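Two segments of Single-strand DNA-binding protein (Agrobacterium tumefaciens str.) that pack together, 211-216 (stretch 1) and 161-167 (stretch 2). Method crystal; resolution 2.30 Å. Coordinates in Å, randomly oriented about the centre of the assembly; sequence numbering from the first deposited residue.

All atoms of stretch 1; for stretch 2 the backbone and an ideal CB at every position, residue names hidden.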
ATOM      1  N   THR A 211     -10.536   7.635 -23.865  1.00 28.41           N
ATOM      2  CA  THR A 211     -10.521   6.483 -22.987  1.00 26.76           C
ATOM      3  C   THR A 211      -9.423   5.477 -23.348  1.00 26.25           C
ATOM      4  O   THR A 211      -9.492   4.318 -22.874  1.00 24.80           O
ATOM      5  CB  THR A 211     -11.851   5.671 -22.997  1.00 27.06           C
ATOM      6  OG1 THR A 211     -12.016   5.019 -24.258  1.00 26.69           O
ATOM      7  CG2 THR A 211     -13.092   6.468 -22.599  1.00 24.95           C
ATOM      8  N   ASP A 212      -8.390   5.915 -24.111  1.00 24.32           N
ATOM      9  CA  ASP A 212      -7.213   5.057 -24.389  1.00 24.28           C
ATOM     10  C   ASP A 212      -6.554   4.586 -23.099  1.00 22.63           C
ATOM     11  O   ASP A 212      -6.488   5.304 -22.159  1.00 20.77           O
ATOM     12  CB  ASP A 212      -6.189   5.768 -25.288  1.00 24.72           C
ATOM     13  CG  ASP A 212      -6.682   5.914 -26.753  1.00 29.13           C
ATOM     14  OD1 ASP A 212      -7.783   5.422 -27.126  1.00 27.75           O
ATOM     15  OD2 ASP A 212      -5.959   6.557 -27.527  1.00 36.56           O
ATOM     16  N   ILE A 213      -6.039   3.365 -23.122  1.00 23.85           N
ATOM     17  CA  ILE A 213      -5.428   2.708 -21.964  1.00 23.74           C
ATOM     18  C   ILE A 213      -3.908   2.898 -21.942  1.00 24.23           C
ATOM     19  O   ILE A 213      -3.319   3.128 -20.852  1.00 23.53           O
ATOM     20  CB  ILE A 213      -5.813   1.210 -21.920  1.00 23.83           C
ATOM     21  CG1 ILE A 213      -7.311   1.051 -21.765  1.00 21.65           C
ATOM     22  CG2 ILE A 213      -5.220   0.602 -20.715  1.00 23.59           C
ATOM     23  CD1 ILE A 213      -7.918  -0.191 -22.393  1.00 23.64           C
ATOM     24  N   PHE A 214      -3.292   2.877 -23.141  1.00 22.83           N
ATOM     25  CA  PHE A 214      -1.841   3.132 -23.339  1.00 22.56           C
ATOM     26  C   PHE A 214      -0.984   2.044 -22.753  1.00 22.41           C
ATOM     27  O   PHE A 214       0.135   2.291 -22.242  1.00 22.41           O
ATOM     28  CB  PHE A 214      -1.382   4.526 -22.819  1.00 22.69           C
ATOM     29  CG  PHE A 214      -2.183   5.678 -23.369  1.00 23.95           C
ATOM     30  CD1 PHE A 214      -2.042   6.066 -24.708  1.00 25.21           C
ATOM     31  CD2 PHE A 214      -3.068   6.393 -22.545  1.00 23.88           C
ATOM     32  CE1 PHE A 214      -2.785   7.134 -25.211  1.00 25.29           C
ATOM     33  CE2 PHE A 214      -3.814   7.460 -23.038  1.00 24.04           C
ATOM     34  CZ  PHE A 214      -3.669   7.839 -24.367  1.00 24.27           C
ATOM     35  N   TYR A 215      -1.468   0.822 -22.888  1.00 23.76           N
ATOM     36  CA  TYR A 215      -0.747  -0.350 -22.428  1.00 26.24           C
ATOM     37  C   TYR A 215       0.315  -0.837 -23.443  1.00 28.14           C
ATOM     38  O   TYR A 215       1.129  -1.719 -23.102  1.00 28.61           O
ATOM     39  CB  TYR A 215      -1.717  -1.474 -22.125  1.00 25.96           C
ATOM     40  CG  TYR A 215      -2.481  -1.899 -23.345  1.00 28.79           C
ATOM     41  CD1 TYR A 215      -1.928  -2.807 -24.254  1.00 29.97           C
ATOM     42  CD2 TYR A 215      -3.742  -1.358 -23.634  1.00 31.29           C
ATOM     43  CE1 TYR A 215      -2.625  -3.188 -25.426  1.00 32.43           C
ATOM     44  CE2 TYR A 215      -4.435  -1.734 -24.750  1.00 30.04           C
ATOM     45  CZ  TYR A 215      -3.882  -2.650 -25.654  1.00 32.15           C
ATOM     46  OH  TYR A 215      -4.585  -3.046 -26.800  1.00 32.63           O
ATOM     47  N   GLN A 216       0.277  -0.309 -24.673  1.00 28.87           N
ATOM     48  CA  GLN A 216       1.207  -0.726 -25.777  1.00 30.17           C
ATOM     49  C   GLN A 216       2.647  -0.496 -25.409  1.00 28.81           C
ATOM     50  O   GLN A 216       3.003   0.598 -24.971  1.00 28.09           O
ATOM     51  CB  GLN A 216       0.870  -0.033 -27.135  1.00 29.69           C
ATOM     52  CG  GLN A 216      -0.514  -0.418 -27.750  1.00 33.36           C
ATOM     53  CD  GLN A 216      -1.756   0.321 -27.171  1.00 34.95           C
ATOM     54  OE1 GLN A 216      -1.651   1.157 -26.291  1.00 33.64           O
ATOM     55  NE2 GLN A 216      -2.946  -0.038 -27.669  1.00 35.31           N
ATOM     56  N   UNK A 161      -2.080   6.481 -13.411  1.00 21.43           N
ATOM     57  CA  UNK A 161      -2.142   6.798 -14.843  1.00 20.85           C
ATOM     58  C   UNK A 161      -2.798   5.615 -15.501  1.00 20.80           C
ATOM     59  O   UNK A 161      -2.942   4.587 -14.853  1.00 23.11           O
ATOM     60  CB  UNK A 161      -0.764   7.084 -15.443  1.00 20.85           C
ATOM     61  N   UNK A 162      -3.218   5.746 -16.781  1.00 20.63           N
ATOM     62  CA  UNK A 162      -4.203   4.878 -17.401  1.00 20.18           C
ATOM     63  C   UNK A 162      -3.915   3.371 -17.478  1.00 19.97           C
ATOM     64  O   UNK A 162      -4.821   2.636 -17.160  1.00 19.34           O
ATOM     65  CB  UNK A 162      -4.429   5.385 -18.827  1.00 20.18           C
ATOM     66  N   UNK A 163      -2.694   2.941 -17.967  1.00 20.03           N
ATOM     67  CA  UNK A 163      -2.416   1.486 -18.134  1.00 19.73           C
ATOM     68  C   UNK A 163      -2.451   0.779 -16.778  1.00 19.87           C
ATOM     69  O   UNK A 163      -2.900  -0.362 -16.700  1.00 19.69           O
ATOM     70  CB  UNK A 163      -1.057   1.264 -18.800  1.00 19.73           C
ATOM     71  N   UNK A 164      -2.058   1.502 -15.710  1.00 19.91           N
ATOM     72  CA  UNK A 164      -2.149   1.002 -14.338  1.00 19.01           C
ATOM     73  C   UNK A 164      -3.520   1.101 -13.706  1.00 19.18           C
ATOM     74  O   UNK A 164      -3.896   0.223 -13.023  1.00 20.84           O
ATOM     75  CB  UNK A 164      -1.153   1.760 -13.458  1.00 19.01           C
ATOM     76  N   UNK A 165      -4.248   2.201 -13.889  1.00 19.23           N
ATOM     77  CA  UNK A 165      -5.615   2.260 -13.442  1.00 19.52           C
ATOM     78  C   UNK A 165      -6.452   1.139 -14.011  1.00 18.72           C
ATOM     79  O   UNK A 165      -7.291   0.573 -13.310  1.00 19.31           O
ATOM     80  CB  UNK A 165      -6.230   3.611 -13.813  1.00 19.52           C
ATOM     81  N   UNK A 166      -6.268   0.846 -15.305  1.00 19.84           N
ATOM     82  CA  UNK A 166      -6.982  -0.244 -15.964  1.00 18.97           C
ATOM     83  C   UNK A 166      -6.694  -1.606 -15.301  1.00 21.27           C
ATOM     84  O   UNK A 166      -7.615  -2.345 -14.931  1.00 21.78           O
ATOM     85  CB  UNK A 166      -6.600  -0.292 -17.445  1.00 18.97           C
ATOM     86  N   UNK A 167      -5.415  -1.967 -15.176  1.00 21.57           N
ATOM     87  CA  UNK A 167      -5.058  -3.275 -14.579  1.00 23.77           C
ATOM     88  C   UNK A 167      -5.419  -3.366 -13.098  1.00 24.17           C
ATOM     89  O   UNK A 167      -5.594  -4.471 -12.567  1.00 26.78           O
ATOM     90  CB  UNK A 167      -3.560  -3.536 -14.747  1.00 23.77           C
TER

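Position 161 comes right before a helix, at its N-cap. Its CA-to-CB bond points sideways, and no atom of stretch 1 lies within 5.5 Å of the ideal CB. Stretch 1 sets no demand here, though a residue that caps or starts a helix would be natural. The deposited residue is Pro161. Its carbonyl oxygen accepts a hydrogen bond from N of 165, with 2.9 Å between N and O.

Position 162 points toward stretch 1 from the first turn of the helix. The ideal CB lies 3.2 Å from O of Ile213, which is tight, and 4.1 Å from CD2 of Phe214. Space near the CB is short, so a small or compact apolar side chain suits best. Alanine would fit these terms, and so would proline: phi is -59°, and a first-turn amide need not serve a helix hydrogen bond. The deposited residue is Pro162. Its CB sits 3.3 Å from O of Ile213 and 4.0 Å from CD2 of Phe214. The second contact is at the edge of the Phe214 ring, near its plane.

Position 163 has its CB sideways, yet stretch 1 runs close by. The ideal CB is 3.6 Å from O of Ile213, 3.8 Å from O of Phe214 and 4.0 Å from CA of Tyr215. The backbone N lies 3.0 Å from O of Ile213, but O sits over the peptide plane, and an N-H there would point aside from it. No donor is called for. A small or compact apolar side chain would suit the close backbone of stretch 1. With phi at -63°, proline is allowed too. The deposited residue is Pro163. Its N has no hydrogen to share, and nothing is lost by this toward O of Ile213. The ring packs against the backbone of stretch 1: CD is 3.2 Å from O of Ile213, CB is 3.9 Å from O of Phe214 and 4.2 Å from CA of Tyr215.

Position 164 points away and meets nothing of stretch 1. Many helix-compatible residues would do. It is Leu164, with chi1 m and chi2 t.

Position 165 points sideways and is also clear of stretch 1. Its choice is open from this side. It is Ala165.

Position 166 turns toward stretch 1 again, one helical turn after 162. The ideal CB is 3.7 Å from CG2 of Ile213, and stretch 1 offers the aliphatic side chain of that residue. Leucine, methionine or an aromatic could use it. The deposited residue is Phe166, chi1 t. Its CB lies 3.7 Å from CG2 of Ile213. Its ring offers a face to CD1 of Ile213, which is 4.0 Å from the ring centroid and 24° off the normal, a CH-pi contact. Ile213 thus touches both the root and the ring of this side chain.

Position 167 points sideways, with nothing of stretch 1 near its CB. A polar or charged residue is acceptable. It is Glu167, whose OE1 is hydrogen-bonded elsewhere in the structure.

Stretch 2 (161-167) PPPLAFE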
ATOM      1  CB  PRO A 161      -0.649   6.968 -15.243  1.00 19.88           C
ATOM      2  CG  PRO A 161       0.116   6.026 -14.276  1.00 21.66           C
ATOM      3  CD  PRO A 161      -0.757   5.923 -12.988  1.00 20.21           C
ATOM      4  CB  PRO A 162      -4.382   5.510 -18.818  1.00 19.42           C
ATOM      5  CG  PRO A 162      -4.029   6.944 -18.582  1.00 19.83           C
ATOM      6  CD  PRO A 162      -2.850   6.847 -17.695  1.00 20.66           C
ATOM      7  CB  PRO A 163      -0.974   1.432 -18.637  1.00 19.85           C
ATOM      8  CG  PRO A 163      -0.370   2.867 -18.437  1.00 20.66           C
ATOM      9  CD  PRO A 163      -1.538   3.804 -18.330  1.00 18.71           C
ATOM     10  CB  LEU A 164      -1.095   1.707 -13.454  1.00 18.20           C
ATOM     11  CG  LEU A 164       0.376   1.544 -13.916  1.00 18.54           C
ATOM     12  CD1 LEU A 164       1.285   2.267 -12.973  1.00 16.43           C
ATOM     13  CD2 LEU A 164       0.878   0.135 -14.106  1.00 17.48           C
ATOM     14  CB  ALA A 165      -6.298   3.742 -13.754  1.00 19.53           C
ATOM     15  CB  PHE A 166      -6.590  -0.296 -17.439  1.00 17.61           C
ATOM     16  CG  PHE A 166      -7.423  -1.312 -18.252  1.00 20.24           C
ATOM     17  CD1 PHE A 166      -8.664  -0.984 -18.780  1.00 21.23           C
ATOM     18  CD2 PHE A 166      -6.952  -2.557 -18.501  1.00 20.01           C
ATOM     19  CE1 PHE A 166      -9.411  -1.942 -19.487  1.00 21.92           C
ATOM     20  CE2 PHE A 166      -7.694  -3.484 -19.206  1.00 19.00           C
ATOM     21  CZ  PHE A 166      -8.919  -3.167 -19.680  1.00 18.46           C
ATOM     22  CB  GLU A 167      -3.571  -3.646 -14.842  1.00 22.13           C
ATOM     23  CG  GLU A 167      -3.391  -4.071 -16.347  1.00 26.57           C
ATOM     24  CD  GLU A 167      -4.276  -5.315 -16.727  1.00 27.42           C
ATOM     25  OE1 GLU A 167      -4.812  -5.993 -15.805  1.00 31.36           O
ATOM     26  OE2 GLU A 167      -4.422  -5.660 -17.909  1.00 26.44           O
TER
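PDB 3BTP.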